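Local structure of protein F1 (Vaccinia virus ankara, 4D2M) at residues M60-R63 and Y64-K68; L130-G134 and L135-L139; V156-I159 and K160-T163. The protein binds the BH3 segment of pro-apoptotic Bim and, as a viral Bcl-2-like protein, probably blocks apoptosis of the infected host cell. The protein carries 1 engineered substitution. All coordinates share one frame; numbering follows the deposited sequence.

Contact 1 of 3, residues M60-R63 and Y64-K68; sequences MAVR and YYMSK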
ATOM      1  N   MET A  60     -19.067  -4.293   3.655  1.00 30.71           N
ATOM      2  CA  MET A  60     -18.745  -5.185   2.547  1.00 32.14           C
ATOM      3  C   MET A  60     -19.546  -4.807   1.306  1.00 27.88           C
ATOM      4  O   MET A  60     -19.034  -4.855   0.188  1.00 27.09           O
ATOM      5  CB  MET A  60     -19.029  -6.640   2.926  1.00 33.23           C
ATOM      6  CG  MET A  60     -18.756  -7.642   1.809  1.00 37.72           C
ATOM      7  SD  MET A  60     -17.003  -7.793   1.400  1.00 48.93           S
ATOM      8  CE  MET A  60     -16.445  -8.858   2.728  1.00 51.38           C
ATOM      9  N   ALA A  61     -20.804  -4.437   1.515  1.00 28.29           N
ATOM     10  CA  ALA A  61     -21.691  -4.076   0.415  1.00 28.48           C
ATOM     11  C   ALA A  61     -21.231  -2.792  -0.272  1.00 27.98           C
ATOM     12  O   ALA A  61     -21.286  -2.680  -1.497  1.00 28.97           O
ATOM     13  CB  ALA A  61     -23.121  -3.922   0.917  1.00 30.02           C
ATOM     14  N   VAL A  62     -20.780  -1.827   0.524  1.00 28.13           N
ATOM     15  CA  VAL A  62     -20.290  -0.562  -0.010  1.00 28.03           C
ATOM     16  C   VAL A  62     -19.021  -0.801  -0.820  1.00 29.27           C
ATOM     17  O   VAL A  62     -18.899  -0.313  -1.946  1.00 29.23           O
ATOM     18  CB  VAL A  62     -20.024   0.462   1.124  1.00 28.79           C
ATOM     19  CG1 VAL A  62     -19.332   1.725   0.600  1.00 28.95           C
ATOM     20  CG2 VAL A  62     -21.330   0.839   1.806  1.00 30.19           C
ATOM     21  N   ARG A  63     -18.087  -1.558  -0.252  1.00 31.94           N
ATOM     22  CA  ARG A  63     -16.834  -1.873  -0.934  1.00 29.39           C
ATOM     23  C   ARG A  63     -17.075  -2.567  -2.270  1.00 26.70           C
ATOM     24  O   ARG A  63     -16.422  -2.254  -3.265  1.00 27.16           O
ATOM     25  CB  ARG A  63     -15.951  -2.770  -0.068  1.00 31.45           C
ATOM     26  CG  ARG A  63     -15.310  -2.092   1.126  1.00 42.56           C
ATOM     27  CD  ARG A  63     -14.165  -2.950   1.633  1.00 56.15           C
ATOM     28  NE  ARG A  63     -13.699  -2.560   2.962  1.00 75.42           N
ATOM     29  CZ  ARG A  63     -13.769  -3.323   4.052  1.00 93.10           C
ATOM     30  NH1 ARG A  63     -14.290  -4.546   4.010  1.00 98.52           N
ATOM     31  NH2 ARG A  63     -13.306  -2.857   5.202  1.00 99.94           N
ATOM     32  N   TYR A  64     -18.000  -3.519  -2.282  1.00 29.17           N
ATOM     33  CA  TYR A  64     -18.297  -4.268  -3.497  1.00 30.71           C
ATOM     34  C   TYR A  64     -18.849  -3.338  -4.568  1.00 28.62           C
ATOM     35  O   TYR A  64     -18.440  -3.398  -5.725  1.00 30.42           O
ATOM     36  CB  TYR A  64     -19.293  -5.400  -3.221  1.00 32.68           C
ATOM     37  CG  TYR A  64     -19.536  -6.282  -4.428  1.00 29.41           C
ATOM     38  CD1 TYR A  64     -20.495  -5.950  -5.377  1.00 32.54           C
ATOM     39  CD2 TYR A  64     -18.793  -7.436  -4.627  1.00 28.98           C
ATOM     40  CE1 TYR A  64     -20.709  -6.750  -6.487  1.00 32.07           C
ATOM     41  CE2 TYR A  64     -19.002  -8.242  -5.731  1.00 31.68           C
ATOM     42  CZ  TYR A  64     -19.958  -7.895  -6.656  1.00 33.97           C
ATOM     43  OH  TYR A  64     -20.157  -8.702  -7.749  1.00 42.55           O
ATOM     44  N   TYR A  65     -19.777  -2.474  -4.170  1.00 26.20           N
ATOM     45  CA  TYR A  65     -20.400  -1.539  -5.101  1.00 27.97           C
ATOM     46  C   TYR A  65     -19.373  -0.616  -5.734  1.00 27.07           C
ATOM     47  O   TYR A  65     -19.393  -0.391  -6.942  1.00 26.82           O
ATOM     48  CB  TYR A  65     -21.472  -0.710  -4.394  1.00 29.36           C
ATOM     49  CG  TYR A  65     -22.065   0.376  -5.263  1.00 29.44           C
ATOM     50  CD1 TYR A  65     -22.974   0.068  -6.266  1.00 30.80           C
ATOM     51  CD2 TYR A  65     -21.725   1.710  -5.076  1.00 29.97           C
ATOM     52  CE1 TYR A  65     -23.521   1.055  -7.063  1.00 31.91           C
ATOM     53  CE2 TYR A  65     -22.266   2.704  -5.866  1.00 31.46           C
ATOM     54  CZ  TYR A  65     -23.164   2.373  -6.857  1.00 32.43           C
ATOM     55  OH  TYR A  65     -23.704   3.367  -7.641  1.00 34.27           O
ATOM     56  N   MET A  66     -18.474  -0.083  -4.912  1.00 31.23           N
ATOM     57  CA  MET A  66     -17.449   0.830  -5.398  1.00 30.67           C
ATOM     58  C   MET A  66     -16.546   0.135  -6.413  1.00 25.28           C
ATOM     59  O   MET A  66     -16.275   0.673  -7.485  1.00 26.49           O
ATOM     60  CB  MET A  66     -16.618   1.371  -4.232  1.00 33.36           C
ATOM     61  CG  MET A  66     -17.378   2.330  -3.329  1.00 34.13           C
ATOM     62  SD  MET A  66     -16.407   2.891  -1.915  1.00 37.12           S
ATOM     63  CE  MET A  66     -17.506   4.129  -1.233  1.00 36.80           C
ATOM     64  N   SER A  67     -16.093  -1.064  -6.074  1.00 25.70           N
ATOM     65  CA  SER A  67     -15.162  -1.798  -6.922  1.00 29.75           C
ATOM     66  C   SER A  67     -15.841  -2.296  -8.195  1.00 29.57           C
ATOM     67  O   SER A  67     -15.261  -2.245  -9.278  1.00 28.41           O
ATOM     68  CB  SER A  67     -14.559  -2.977  -6.156  1.00 33.21           C
ATOM     69  OG  SER A  67     -13.754  -2.531  -5.078  1.00 34.55           O
ATOM     70  N   LYS A  68     -17.071  -2.778  -8.059  1.00 29.43           N
ATOM     71  CA  LYS A  68     -17.826  -3.270  -9.202  1.00 29.09           C
ATOM     72  C   LYS A  68     -18.095  -2.132 -10.181  1.00 34.04           C
ATOM     73  O   LYS A  68     -17.941  -2.294 -11.392  1.00 36.56           O
ATOM     74  CB  LYS A  68     -19.138  -3.909  -8.740  1.00 30.41           C
ATOM     75  CG  LYS A  68     -20.001  -4.483  -9.860  1.00 40.96           C
ATOM     76  CD  LYS A  68     -19.257  -5.536 -10.664  1.00 49.18           C
ATOM     77  CE  LYS A  68     -20.218  -6.470 -11.386  1.00 56.81           C
ATOM     78  NZ  LYS A  68     -21.239  -5.737 -12.184  1.00 59.39           N
TER

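Contact 2 of 3, residues L130-G134 and L135-L139; sequences LDNKG and LGVRL. Unlike the reference sequence in segment 130-134: Leu130 (reference Met).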
ATOM      1  N   LEU A 130      11.866 -16.918 -17.905  1.00 53.39           N
ATOM      2  CA  LEU A 130      13.053 -16.576 -18.681  1.00 57.29           C
ATOM      3  C   LEU A 130      13.580 -17.779 -19.458  1.00 57.32           C
ATOM      4  O   LEU A 130      14.069 -17.636 -20.577  1.00 62.39           O
ATOM      5  CB  LEU A 130      14.144 -16.031 -17.762  1.00 65.77           C
ATOM      6  CG  LEU A 130      14.315 -14.511 -17.695  1.00 72.53           C
ATOM      7  CD1 LEU A 130      12.997 -13.751 -17.695  1.00 72.68           C
ATOM      8  CD2 LEU A 130      15.083 -14.173 -16.445  1.00 76.68           C
ATOM      9  N   ASP A 131      13.478 -18.959 -18.854  1.00 57.03           N
ATOM     10  CA  ASP A 131      13.949 -20.188 -19.485  1.00 67.92           C
ATOM     11  C   ASP A 131      12.820 -20.881 -20.244  1.00 66.75           C
ATOM     12  O   ASP A 131      13.031 -21.422 -21.331  1.00 68.30           O
ATOM     13  CB  ASP A 131      14.535 -21.130 -18.434  1.00 74.63           C
ATOM     14  CG  ASP A 131      15.685 -20.504 -17.669  1.00 79.65           C
ATOM     15  OD1 ASP A 131      16.575 -19.907 -18.311  1.00 81.54           O
ATOM     16  OD2 ASP A 131      15.701 -20.609 -16.425  1.00 79.97           O
ATOM     17  N   ASN A 132      11.625 -20.855 -19.661  1.00 58.71           N
ATOM     18  CA  ASN A 132      10.454 -21.482 -20.262  1.00 60.60           C
ATOM     19  C   ASN A 132       9.615 -20.457 -21.019  1.00 58.80           C
ATOM     20  O   ASN A 132       9.028 -19.558 -20.415  1.00 51.40           O
ATOM     21  CB  ASN A 132       9.614 -22.169 -19.182  1.00 65.90           C
ATOM     22  CG  ASN A 132       8.513 -23.039 -19.760  1.00 72.94           C
ATOM     23  OD1 ASN A 132       7.752 -22.611 -20.627  1.00 75.36           O
ATOM     24  ND2 ASN A 132       8.430 -24.274 -19.281  1.00 76.95           N
ATOM     25  N   LYS A 133       9.553 -20.606 -22.340  1.00 67.31           N
ATOM     26  CA  LYS A 133       8.882 -19.632 -23.199  1.00 68.15           C
ATOM     27  C   LYS A 133       7.590 -20.177 -23.812  1.00 63.11           C
ATOM     28  O   LYS A 133       7.109 -19.664 -24.821  1.00 65.09           O
ATOM     29  CB  LYS A 133       9.837 -19.175 -24.308  1.00 72.07           C
ATOM     30  CG  LYS A 133      11.021 -18.359 -23.803  1.00 72.20           C
ATOM     31  CD  LYS A 133      10.583 -16.978 -23.335  1.00 72.24           C
ATOM     32  CE  LYS A 133      11.675 -16.274 -22.550  1.00 72.65           C
ATOM     33  NZ  LYS A 133      11.144 -15.098 -21.803  1.00 70.37           N
ATOM     34  N   GLY A 134       7.028 -21.211 -23.194  1.00 58.25           N
ATOM     35  CA  GLY A 134       5.755 -21.754 -23.634  1.00 53.61           C
ATOM     36  C   GLY A 134       4.596 -20.913 -23.133  1.00 46.19           C
ATOM     37  O   GLY A 134       4.740 -20.149 -22.177  1.00 45.48           O
ATOM     38  N   LEU A 135       3.443 -21.048 -23.780  1.00 40.95           N
ATOM     39  CA  LEU A 135       2.252 -20.305 -23.386  1.00 41.26           C
ATOM     40  C   LEU A 135       1.677 -20.843 -22.082  1.00 39.30           C
ATOM     41  O   LEU A 135       1.161 -20.083 -21.261  1.00 40.97           O
ATOM     42  CB  LEU A 135       1.190 -20.369 -24.486  1.00 45.17           C
ATOM     43  CG  LEU A 135      -0.169 -19.739 -24.160  1.00 46.87           C
ATOM     44  CD1 LEU A 135      -0.043 -18.230 -24.008  1.00 44.00           C
ATOM     45  CD2 LEU A 135      -1.196 -20.094 -25.220  1.00 46.56           C
ATOM     46  N   GLY A 136       1.774 -22.158 -21.905  1.00 35.24           N
ATOM     47  CA  GLY A 136       1.158 -22.842 -20.781  1.00 35.21           C
ATOM     48  C   GLY A 136       1.541 -22.322 -19.407  1.00 37.03           C
ATOM     49  O   GLY A 136       0.672 -22.110 -18.561  1.00 37.72           O
ATOM     50  N   VAL A 137       2.835 -22.127 -19.171  1.00 36.54           N
ATOM     51  CA  VAL A 137       3.298 -21.729 -17.846  1.00 39.18           C
ATOM     52  C   VAL A 137       2.786 -20.332 -17.495  1.00 37.25           C
ATOM     53  O   VAL A 137       2.569 -20.013 -16.326  1.00 37.77           O
ATOM     54  CB  VAL A 137       4.847 -21.776 -17.744  1.00 40.85           C
ATOM     55  CG1 VAL A 137       5.511 -20.714 -18.625  1.00 40.72           C
ATOM     56  CG2 VAL A 137       5.290 -21.629 -16.293  1.00 39.80           C
ATOM     57  N   ARG A 138       2.566 -19.515 -18.519  1.00 35.21           N
ATOM     58  CA  ARG A 138       2.072 -18.160 -18.325  1.00 34.89           C
ATOM     59  C   ARG A 138       0.583 -18.166 -17.997  1.00 34.01           C
ATOM     60  O   ARG A 138       0.136 -17.439 -17.111  1.00 31.55           O
ATOM     61  CB  ARG A 138       2.354 -17.316 -19.568  1.00 33.56           C
ATOM     62  CG  ARG A 138       3.811 -16.902 -19.665  1.00 37.61           C
ATOM     63  CD  ARG A 138       4.307 -16.785 -21.095  1.00 41.42           C
ATOM     64  NE  ARG A 138       5.693 -16.315 -21.119  1.00 40.31           N
ATOM     65  CZ  ARG A 138       6.760 -17.107 -21.059  1.00 42.35           C
ATOM     66  NH1 ARG A 138       6.620 -18.425 -20.989  1.00 41.31           N
ATOM     67  NH2 ARG A 138       7.977 -16.579 -21.075  1.00 42.96           N
ATOM     68  N   LEU A 139      -0.175 -18.995 -18.708  1.00 29.29           N
ATOM     69  CA  LEU A 139      -1.597 -19.161 -18.432  1.00 31.89           C
ATOM     70  C   LEU A 139      -1.827 -19.796 -17.062  1.00 32.59           C
ATOM     71  O   LEU A 139      -2.758 -19.425 -16.345  1.00 30.73           O
ATOM     72  CB  LEU A 139      -2.257 -20.022 -19.514  1.00 33.11           C
ATOM     73  CG  LEU A 139      -2.312 -19.428 -20.924  1.00 34.77           C
ATOM     74  CD1 LEU A 139      -2.880 -20.444 -21.906  1.00 35.53           C
ATOM     75  CD2 LEU A 139      -3.135 -18.149 -20.943  1.00 36.38           C
TER

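Contact 3 of 3, residues V156-I159 and K160-T163; sequences VKTI and KMFT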
ATOM      1  N   VAL A 156      -6.434  -4.797  -0.492  1.00 38.24           N
ATOM      2  CA  VAL A 156      -5.222  -4.038  -0.792  1.00 38.90           C
ATOM      3  C   VAL A 156      -4.067  -4.968  -1.160  1.00 38.73           C
ATOM      4  O   VAL A 156      -3.402  -4.770  -2.176  1.00 36.56           O
ATOM      5  CB  VAL A 156      -4.814  -3.151   0.405  1.00 40.11           C
ATOM      6  CG1 VAL A 156      -3.482  -2.458   0.146  1.00 43.79           C
ATOM      7  CG2 VAL A 156      -5.895  -2.126   0.691  1.00 41.43           C
ATOM      8  N   LYS A 157      -3.826  -5.977  -0.329  1.00 34.95           N
ATOM      9  CA  LYS A 157      -2.775  -6.951  -0.605  1.00 34.32           C
ATOM     10  C   LYS A 157      -3.061  -7.709  -1.894  1.00 30.99           C
ATOM     11  O   LYS A 157      -2.146  -8.065  -2.637  1.00 32.96           O
ATOM     12  CB  LYS A 157      -2.632  -7.932   0.558  1.00 40.65           C
ATOM     13  CG  LYS A 157      -1.942  -7.348   1.774  1.00 54.73           C
ATOM     14  CD  LYS A 157      -2.085  -8.263   2.979  1.00 66.16           C
ATOM     15  CE  LYS A 157      -1.083  -7.916   4.069  1.00 70.89           C
ATOM     16  NZ  LYS A 157      -1.375  -8.632   5.341  1.00 75.23           N
ATOM     17  N   THR A 158      -4.338  -7.954  -2.159  1.00 28.89           N
ATOM     18  CA  THR A 158      -4.727  -8.676  -3.361  1.00 31.96           C
ATOM     19  C   THR A 158      -4.413  -7.875  -4.619  1.00 31.39           C
ATOM     20  O   THR A 158      -3.835  -8.407  -5.567  1.00 31.39           O
ATOM     21  CB  THR A 158      -6.223  -9.016  -3.362  1.00 39.32           C
ATOM     22  OG1 THR A 158      -6.575  -9.659  -2.132  1.00 45.68           O
ATOM     23  CG2 THR A 158      -6.541  -9.938  -4.514  1.00 46.33           C
ATOM     24  N   ILE A 159      -4.801  -6.602  -4.634  1.00 30.30           N
ATOM     25  CA  ILE A 159      -4.608  -5.779  -5.823  1.00 24.98           C
ATOM     26  C   ILE A 159      -3.124  -5.511  -6.041  1.00 28.19           C
ATOM     27  O   ILE A 159      -2.672  -5.392  -7.180  1.00 29.72           O
ATOM     28  CB  ILE A 159      -5.386  -4.440  -5.735  1.00 35.30           C
ATOM     29  CG1 ILE A 159      -5.320  -3.683  -7.067  1.00 39.43           C
ATOM     30  CG2 ILE A 159      -4.862  -3.565  -4.606  1.00 45.18           C
ATOM     31  CD1 ILE A 159      -5.984  -4.407  -8.239  1.00 44.07           C
ATOM     32  N   LYS A 160      -2.373  -5.422  -4.946  1.00 30.61           N
ATOM     33  CA  LYS A 160      -0.921  -5.328  -5.018  1.00 31.62           C
ATOM     34  C   LYS A 160      -0.338  -6.546  -5.723  1.00 28.66           C
ATOM     35  O   LYS A 160       0.551  -6.423  -6.564  1.00 28.90           O
ATOM     36  CB  LYS A 160      -0.307  -5.215  -3.622  1.00 32.83           C
ATOM     37  CG  LYS A 160      -0.317  -3.823  -3.014  1.00 45.93           C
ATOM     38  CD  LYS A 160       0.576  -3.797  -1.779  1.00 59.60           C
ATOM     39  CE  LYS A 160       0.136  -2.756  -0.769  1.00 67.07           C
ATOM     40  NZ  LYS A 160       0.729  -3.010   0.574  1.00 65.77           N
ATOM     41  N   MET A 161      -0.839  -7.723  -5.357  1.00 28.61           N
ATOM     42  CA  MET A 161      -0.364  -8.974  -5.935  1.00 30.63           C
ATOM     43  C   MET A 161      -0.669  -9.028  -7.426  1.00 29.86           C
ATOM     44  O   MET A 161       0.192  -9.388  -8.229  1.00 30.79           O
ATOM     45  CB  MET A 161      -1.004 -10.170  -5.222  1.00 31.00           C
ATOM     46  CG  MET A 161      -0.662 -11.525  -5.832  1.00 29.13           C
ATOM     47  SD  MET A 161      -1.459 -12.890  -4.965  1.00 32.76           S
ATOM     48  CE  MET A 161      -3.189 -12.554  -5.292  1.00 27.48           C
ATOM     49  N   PHE A 162      -1.901  -8.680  -7.788  1.00 26.91           N
ATOM     50  CA  PHE A 162      -2.313  -8.658  -9.190  1.00 24.90           C
ATOM     51  C   PHE A 162      -1.411  -7.740 -10.007  1.00 27.21           C
ATOM     52  O   PHE A 162      -0.932  -8.114 -11.077  1.00 30.40           O
ATOM     53  CB  PHE A 162      -3.769  -8.194  -9.324  1.00 24.96           C
ATOM     54  CG  PHE A 162      -4.786  -9.173  -8.791  1.00 24.65           C
ATOM     55  CD1 PHE A 162      -4.445 -10.486  -8.506  1.00 26.01           C
ATOM     56  CD2 PHE A 162      -6.097  -8.772  -8.586  1.00 24.90           C
ATOM     57  CE1 PHE A 162      -5.392 -11.377  -8.025  1.00 29.81           C
ATOM     58  CE2 PHE A 162      -7.045  -9.657  -8.108  1.00 25.03           C
ATOM     59  CZ  PHE A 162      -6.694 -10.959  -7.826  1.00 25.56           C
ATOM     60  N   THR A 163      -1.177  -6.538  -9.489  1.00 29.06           N
ATOM     61  CA  THR A 163      -0.410  -5.530 -10.207  1.00 28.95           C
ATOM     62  C   THR A 163       1.014  -6.014 -10.455  1.00 27.40           C
ATOM     63  O   THR A 163       1.487  -6.011 -11.591  1.00 29.79           O
ATOM     64  CB  THR A 163      -0.390  -4.203  -9.431  1.00 33.43           C
ATOM     65  OG1 THR A 163      -1.739  -3.762  -9.224  1.00 30.78           O
ATOM     66  CG2 THR A 163       0.380  -3.129 -10.192  1.00 40.30           C
TER

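Contact 1 of 3, residues M60-R63 and Y64-K68
Val62 lays its CG1 methyl along the outer end of Met66, one helical turn further on, and meets the terminal CE at 3.5 Å; the sulfur SD lies slightly further off, 4.0 Å from the same CG1. The two side chains run alongside each other and point the same way. Val62 has CG1 anti to its own N (chi1 172°), which places this branch next to the carbonyl carbon and on the Met66 side, while CG2 stays next to the N. Met66 is fully extended beyond CG (chi2 177°), which carries the thioether outward past the valine methyl. Its CG begins the path close to the backbone, 3.3 Å from Val62 O, an atom that already accepts from Met66 N at 3.0 Å.

The backbone bonds of helix 54-77 hold this spacing: Tyr64 N gives to Met60 O at 3.0 Å, and Tyr65 N to Ala61 O at 3.1 Å. Arg63 O receives Ser67 N, also at 3.1 Å. Ser67 OG turns back toward the same carbonyl, a weak and unsettled contact, and also has a weak hydrogen bond to a bound methylpentanediol, probably from the crystallisation liquor.

The two tyrosines carry their rings away from the preceding turn. They lead to the second subunit: Tyr65 OH is hydrogen-bonded to Asp94 of that chain, and the Tyr64 ring meets Tyr75 of that chain. Branched Val62 gives a compact, rigid shoulder and flexible Met66 a long, polarisable arm, while the tyrosines add polar ends to apolar rings. Such chemistry suits a helix that is buried against a partner subunit, consistent with the domain-swapped dimer known for this protein.

Contact 2 of 3, residues L130-G134 and L135-L139
Arg138 curls back over the preceding turn and turns the edge of its guanidinium to two backbone carbonyls. NH1 gives to Asn132 O at 2.7 Å, close to the guanidinium plane, and to Gly134 O at 2.8 Å, this second oxygen being tilted somewhat from the plane. NH2 adds a weak bond to Asn132 O, so this oxygen sits at the edge of the group between its two terminal nitrogens. The side chain gets there by leaving CA with CG next to the N and then bending at chi2 (148°), after which CD passes close to Gly134 O.

Lys133 crosses the arginine at a slant. It is bent at chi2 (-71°), which folds its chain back until CD lies 3.5 Å from Arg138 NH2, with NZ almost as near. The two cations share an anion: Asp171 makes a salt bridge with Arg138 NH2 and a long, weak ion pair with Lys133 NZ.

Asn132 has CG anti to its N, and its OD1 takes the N-H of Gly134 at 3.0 Å. Past this amide slides Val137, whose CG1 occupies the crowded position between N and carbonyl carbon (chi1 67°) and comes 3.6 Å from OD1. The short amide of asparagine is the right length to hold the chain's own N-H, and the long arginine can bridge the whole bend.

The bound Bim peptide packs on Asn132, Leu135 and Val137, and one of its polar side chains is hydrogen-bonded to Gly136 N. With its OD1 on Gly134 N, Asn132 closes an Asx turn in the bend that leads from helix 118-131 into helix 135-150, beside the BH3-binding groove of a Bcl-2-like fold.

Contact 3 of 3, residues V156-I159 and K160-T163
One turn of helix 155-169, a helix of this Bcl-2-like bundle, sets Thr158 against Phe162 in an i to i+4 CH-pi contact. The CG2 methyl of Thr158 stands over the ring face, 3.9 Å from its centroid, and touches CZ at 3.5 Å. Two torsions make this possible: the methyl is anti to the threonine's own N, and Phe162 has its CG next to the N (chi1 -69°), which lays the ring back along the preceding turn. Thr158 O lies over a face of the same ring, offset toward its rim. The other branch of the threonine, OG1, bonds to the carbonyl of Asn154, so a single β-branched residue serves the backbone and the aromatic ring at once. The phenylalanine side chain also packs on Ile145 of helix 135-150 and on Met66 of the second subunit, which suits a broad apolar group.

At the start of the turn Val156 and Lys160 run side by side, the valine CG1 meeting the lysine CE at 3.7 Å. Extended beyond CG, the lysine offers methylenes to the valine and carries its charge onward.

Thr163 complements this from the other end. Ile159 O accepts both its N, at 3.0 Å, and its OG1, at 2.8 Å, and these two donors reach the oxygen from opposite faces of the carbonyl plane.

Overall arrangement
All three contacts are local, between residues a few places apart in the chain, but in different surroundings. Contact 3, on helix 155-169, is the most central, its centre about 9 Å from that of the chain; it combines an aromatic CH-pi contact with helical hydrogen bonds, and other subunits pack against it. Contact 1 is peripheral in its own chain yet buried, largely against the second subunit, where tyrosines and Val62 suit the interface. Contact 2, across the chain's centre from contact 1, is only partly buried. There a guanidinium grips loop carbonyls and an amide oxygen takes a loop N-H beside the peptide groove, whereas regular helical bonds largely pair the polar backbone atoms of the other two.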